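Local coordinates for DNA polymerase III, gamma subunit-related protein (Thermotoga maritima, PDB 2GNO) that probably binds DNA and resembles the gamma and delta subunits of the DNA polymerase III clamp loader, with an AAA+-like architecture, at residues I67-P78 and A101-Y112. Residues are numbered along the deposited sequence; the frame is centred on the assembly and turned at random.
Sequences IRTIKDFLNYSP and AFLKALEEPPEY
Tyr112 meets Leu74 where helix 64-74 and the segment 101-112, two neighbouring elements packed on one side of the parallel sheet in a P-loop NTPase-like (AAA+) fold, come together; Tyr112 and Phe102 supply the larger share of the buried area on the 101-112 side. Tyr112 OH donates to Leu74 O across 2.8 Å, the phenolic oxygen tilted 18° from the carbonyl plane. The phenol ring is sandwiched: Ser77 CA makes a CH-pi contact 4.3 Å from its centroid and 16° off the normal, while Pro110 CB covers the opposite face. The chi1 of Tyr112, 57°, placing CG between the backbone N and the carbonyl carbon, aims the ring at the backbone of Leu74. A phenylalanine here would probably leave Leu74 O without its phenolic donor. Pro110 CG also packs against Leu74 O, at 3.6 Å. At the other end, Phe102 crosses Ile67 and Ile70 at about right angles. Ile67 CD1 lies over one face, Leu106 CG over the opposite one, and Ile70 CG2 approaches CE1 of Phe102 to 3.7 Å. Ile67 CG2, anti to its own N, comes 3.7 Å from Phe102 CB. Further out, Ile70 and Leu74 rest on Val86, and Phe102 reaches Ile115 and Leu117. Backbone hydrogen bonds join Tyr112 to Lys84, whose NZ is hydrogen-bonded to both Phe73 O and Tyr76 O.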
loop_
_atom_site.group_PDB
_atom_site.type_symbol
_atom_site.label_atom_id
_atom_site.label_comp_id
_atom_site.label_asym_id
_atom_site.label_seq_id
_atom_site.Cartn_x
_atom_site.Cartn_y
_atom_site.Cartn_z
ATOM N N ILE A 67 -15.438 10.320 10.537
ATOM C CA ILE A 67 -15.394 10.257 12.001
ATOM C C ILE A 67 -16.818 10.118 12.570
ATOM O O ILE A 67 -17.018 9.429 13.563
ATOM C CB ILE A 67 -14.633 11.442 12.615
ATOM C CG1 ILE A 67 -13.196 11.522 12.042
ATOM C CG2 ILE A 67 -14.590 11.351 14.146
ATOM C CD1 ILE A 67 -12.355 10.268 12.115
ATOM N N ARG A 68 -17.800 10.750 11.949
ATOM C CA ARG A 68 -19.174 10.589 12.419
ATOM C C ARG A 68 -19.586 9.131 12.264
ATOM O O ARG A 68 -20.182 8.588 13.173
ATOM C CB ARG A 68 -20.149 11.500 11.699
ATOM C CG ARG A 68 -19.955 12.949 12.030
ATOM C CD ARG A 68 -21.061 13.784 11.456
ATOM N NE ARG A 68 -20.758 15.210 11.596
ATOM C CZ ARG A 68 -20.244 16.015 10.655
ATOM N NH1 ARG A 68 -19.967 15.592 9.408
ATOM N NH2 ARG A 68 -20.032 17.294 10.961
ATOM N N THR A 69 -19.226 8.513 11.135
ATOM C CA THR A 69 -19.524 7.107 10.873
ATOM C C THR A 69 -18.982 6.229 11.970
ATOM O O THR A 69 -19.698 5.389 12.485
ATOM C CB THR A 69 -18.965 6.621 9.534
ATOM O OG1 THR A 69 -19.484 7.456 8.490
ATOM C CG2 THR A 69 -19.407 5.164 9.263
ATOM N N ILE A 70 -17.725 6.457 12.328
ATOM C CA ILE A 70 -17.057 5.715 13.377
ATOM C C ILE A 70 -17.782 5.895 14.724
ATOM O O ILE A 70 -18.019 4.910 15.441
ATOM C CB ILE A 70 -15.591 6.187 13.544
ATOM C CG1 ILE A 70 -14.738 5.875 12.286
ATOM C CG2 ILE A 70 -14.959 5.503 14.761
ATOM C CD1 ILE A 70 -13.370 6.565 12.239
ATOM N N LYS A 71 -18.081 7.142 15.082
ATOM C CA LYS A 71 -18.762 7.418 16.361
ATOM C C LYS A 71 -20.139 6.737 16.472
ATOM O O LYS A 71 -20.488 6.253 17.543
ATOM C CB LYS A 71 -18.842 8.928 16.643
ATOM C CG LYS A 71 -17.473 9.572 16.925
ATOM C CD LYS A 71 -17.539 11.046 17.386
ATOM C CE LYS A 71 -18.183 11.995 16.379
ATOM N NZ LYS A 71 -18.139 13.432 16.847
ATOM N N ASP A 72 -20.897 6.678 15.376
ATOM C CA ASP A 72 -22.216 6.011 15.377
ATOM C C ASP A 72 -22.028 4.506 15.586
ATOM O O ASP A 72 -22.746 3.896 16.377
ATOM C CB ASP A 72 -22.973 6.247 14.069
ATOM C CG ASP A 72 -24.445 5.773 14.142
ATOM N N PHE A 73 -21.028 3.938 14.896
ATOM C CA PHE A 73 -20.694 2.520 14.980
ATOM C C PHE A 73 -20.273 2.149 16.406
ATOM O O PHE A 73 -20.726 1.128 16.930
ATOM C CB PHE A 73 -19.591 2.188 13.958
ATOM C CG PHE A 73 -19.120 0.749 13.978
ATOM C CD1 PHE A 73 -19.833 -0.246 13.303
ATOM C CD2 PHE A 73 -17.939 0.406 14.608
ATOM C CE1 PHE A 73 -19.389 -1.560 13.302
ATOM C CE2 PHE A 73 -17.496 -0.896 14.614
ATOM C CZ PHE A 73 -18.230 -1.883 13.966
ATOM N N LEU A 74 -19.425 2.968 17.032
ATOM C CA LEU A 74 -18.980 2.695 18.406
ATOM C C LEU A 74 -20.068 2.826 19.494
ATOM O O LEU A 74 -19.878 2.310 20.588
ATOM C CB LEU A 74 -17.776 3.552 18.795
ATOM C CG LEU A 74 -16.449 3.300 18.102
ATOM C CD1 LEU A 74 -15.452 4.366 18.540
ATOM C CD2 LEU A 74 -15.933 1.899 18.384
ATOM N N ASN A 75 -21.189 3.489 19.217
ATOM C CA ASN A 75 -22.263 3.619 20.229
ATOM C C ASN A 75 -23.070 2.351 20.584
ATOM O O ASN A 75 -23.814 2.378 21.575
ATOM C CB ASN A 75 -23.212 4.792 19.900
ATOM C CG ASN A 75 -22.552 6.147 20.072
ATOM O OD1 ASN A 75 -21.576 6.298 20.819
ATOM N ND2 ASN A 75 -23.102 7.158 19.400
ATOM N N TYR A 76 -22.912 1.286 19.790
ATOM C CA TYR A 76 -23.586 0.003 19.980
ATOM C C TYR A 76 -22.598 -1.092 20.368
ATOM O O TYR A 76 -21.420 -1.021 20.020
ATOM C CB TYR A 76 -24.268 -0.419 18.673
ATOM C CG TYR A 76 -25.338 0.538 18.190
ATOM C CD1 TYR A 76 -25.020 1.601 17.352
ATOM C CD2 TYR A 76 -26.667 0.370 18.565
ATOM C CE1 TYR A 76 -26.002 2.483 16.906
ATOM C CE2 TYR A 76 -27.656 1.242 18.127
ATOM C CZ TYR A 76 -27.321 2.295 17.296
ATOM O OH TYR A 76 -28.303 3.154 16.863
ATOM N N SER A 77 -23.083 -2.099 21.097
ATOM C CA SER A 77 -22.255 -3.227 21.497
ATOM C C SER A 77 -21.988 -4.215 20.361
ATOM O O SER A 77 -22.728 -4.242 19.371
ATOM C CB SER A 77 -22.953 -4.013 22.617
ATOM O OG SER A 77 -23.144 -3.217 23.762
ATOM N N PRO A 78 -20.902 -4.999 20.476
ATOM C CA PRO A 78 -20.649 -6.034 19.478
ATOM C C PRO A 78 -21.666 -7.170 19.622
ATOM O O PRO A 78 -22.165 -7.401 20.736
ATOM C CB PRO A 78 -19.268 -6.541 19.865
ATOM C CG PRO A 78 -19.170 -6.260 21.318
ATOM C CD PRO A 78 -19.809 -4.943 21.472
ATOM N N ALA A 101 -12.743 16.181 16.035
ATOM C CA ALA A 101 -13.977 15.455 16.324
ATOM C C ALA A 101 -13.752 14.071 16.935
ATOM O O ALA A 101 -14.647 13.552 17.602
ATOM C CB ALA A 101 -14.816 15.322 15.055
ATOM N N PHE A 102 -12.559 13.501 16.751
ATOM C CA PHE A 102 -12.249 12.152 17.233
ATOM C C PHE A 102 -11.517 12.076 18.577
ATOM O O PHE A 102 -11.267 10.984 19.071
ATOM C CB PHE A 102 -11.475 11.452 16.087
ATOM C CG PHE A 102 -11.487 9.936 16.111
ATOM C CD1 PHE A 102 -12.629 9.210 16.438
ATOM C CD2 PHE A 102 -10.422 9.241 15.584
ATOM C CE1 PHE A 102 -12.629 7.830 16.406
ATOM C CE2 PHE A 102 -10.454 7.866 15.505
ATOM C CZ PHE A 102 -11.550 7.168 15.924
ATOM N N LEU A 103 -11.271 13.217 19.221
ATOM C CA LEU A 103 -10.539 13.238 20.501
ATOM C C LEU A 103 -11.262 12.566 21.663
ATOM O O LEU A 103 -10.639 11.790 22.377
ATOM C CB LEU A 103 -10.129 14.662 20.878
ATOM C CG LEU A 103 -9.307 15.436 19.833
ATOM C CD1 LEU A 103 -8.967 16.832 20.365
ATOM C CD2 LEU A 103 -8.055 14.666 19.379
ATOM N N LYS A 104 -12.562 12.829 21.832
ATOM C CA LYS A 104 -13.353 12.225 22.931
ATOM C C LYS A 104 -13.423 10.697 22.816
ATOM O O LYS A 104 -13.169 9.981 23.794
ATOM C CB LYS A 104 -14.768 12.822 23.007
ATOM N N ALA A 105 -13.754 10.203 21.624
ATOM C CA ALA A 105 -13.809 8.754 21.384
ATOM C C ALA A 105 -12.413 8.125 21.486
ATOM O O ALA A 105 -12.295 7.013 21.967
ATOM C CB ALA A 105 -14.433 8.440 20.030
ATOM N N LEU A 106 -11.369 8.824 21.036
ATOM C CA LEU A 106 -10.000 8.297 21.135
ATOM C C LEU A 106 -9.490 8.243 22.566
ATOM O O LEU A 106 -8.913 7.224 22.954
ATOM C CB LEU A 106 -8.985 9.061 20.269
ATOM C CG LEU A 106 -8.915 8.863 18.751
ATOM C CD1 LEU A 106 -7.953 9.878 18.152
ATOM C CD2 LEU A 106 -8.507 7.435 18.360
ATOM N N GLU A 107 -9.692 9.319 23.341
ATOM C CA GLU A 107 -9.217 9.356 24.736
ATOM C C GLU A 107 -10.001 8.433 25.649
ATOM O O GLU A 107 -9.410 7.767 26.499
ATOM C CB GLU A 107 -9.189 10.775 25.333
ATOM C CG GLU A 107 -10.528 11.476 25.616
ATOM C CD GLU A 107 -10.343 12.938 26.034
ATOM O OE1 GLU A 107 -9.222 13.296 26.457
ATOM O OE2 GLU A 107 -11.318 13.726 25.945
ATOM N N GLU A 108 -11.318 8.389 25.464
ATOM C CA GLU A 108 -12.187 7.546 26.276
ATOM C C GLU A 108 -13.130 6.756 25.397
ATOM O O GLU A 108 -14.317 7.099 25.314
ATOM N N PRO A 109 -12.614 5.698 24.734
ATOM C CA PRO A 109 -13.507 4.922 23.896
ATOM C C PRO A 109 -14.403 4.074 24.778
ATOM O O PRO A 109 -14.074 3.878 25.954
ATOM C CB PRO A 109 -12.562 4.029 23.073
ATOM C CG PRO A 109 -11.179 4.381 23.465
ATOM C CD PRO A 109 -11.242 5.154 24.726
ATOM N N PRO A 110 -15.551 3.619 24.250
ATOM C CA PRO A 110 -16.404 2.763 25.055
ATOM C C PRO A 110 -15.607 1.580 25.617
ATOM O O PRO A 110 -14.671 1.121 24.963
ATOM C CB PRO A 110 -17.451 2.279 24.045
ATOM C CG PRO A 110 -17.530 3.382 23.051
ATOM C CD PRO A 110 -16.152 3.920 22.937
ATOM N N GLU A 111 -15.933 1.146 26.833
ATOM C CA GLU A 111 -15.262 0.004 27.504
ATOM C C GLU A 111 -15.046 -1.216 26.594
ATOM O O GLU A 111 -14.007 -1.863 26.656
ATOM C CB GLU A 111 -15.961 -0.414 28.826
ATOM C CG GLU A 111 -17.463 -0.856 28.782
ATOM C CD GLU A 111 -18.497 0.279 28.603
ATOM O OE1 GLU A 111 -18.116 1.473 28.592
ATOM O OE2 GLU A 111 -19.703 -0.034 28.485
ATOM N N TYR A 112 -16.027 -1.470 25.733
ATOM C CA TYR A 112 -16.015 -2.572 24.775
ATOM C C TYR A 112 -15.335 -2.233 23.422
ATOM O O TYR A 112 -15.327 -3.074 22.550
ATOM C CB TYR A 112 -17.465 -3.069 24.524
ATOM C CG TYR A 112 -18.420 -1.980 24.035
ATOM C CD1 TYR A 112 -18.394 -1.522 22.707
ATOM C CD2 TYR A 112 -19.353 -1.411 24.903
ATOM C CE1 TYR A 112 -19.258 -0.514 22.275
ATOM C CE2 TYR A 112 -20.214 -0.420 24.478
ATOM C CZ TYR A 112 -20.165 0.025 23.165
ATOM O OH TYR A 112 -21.031 1.015 22.760
#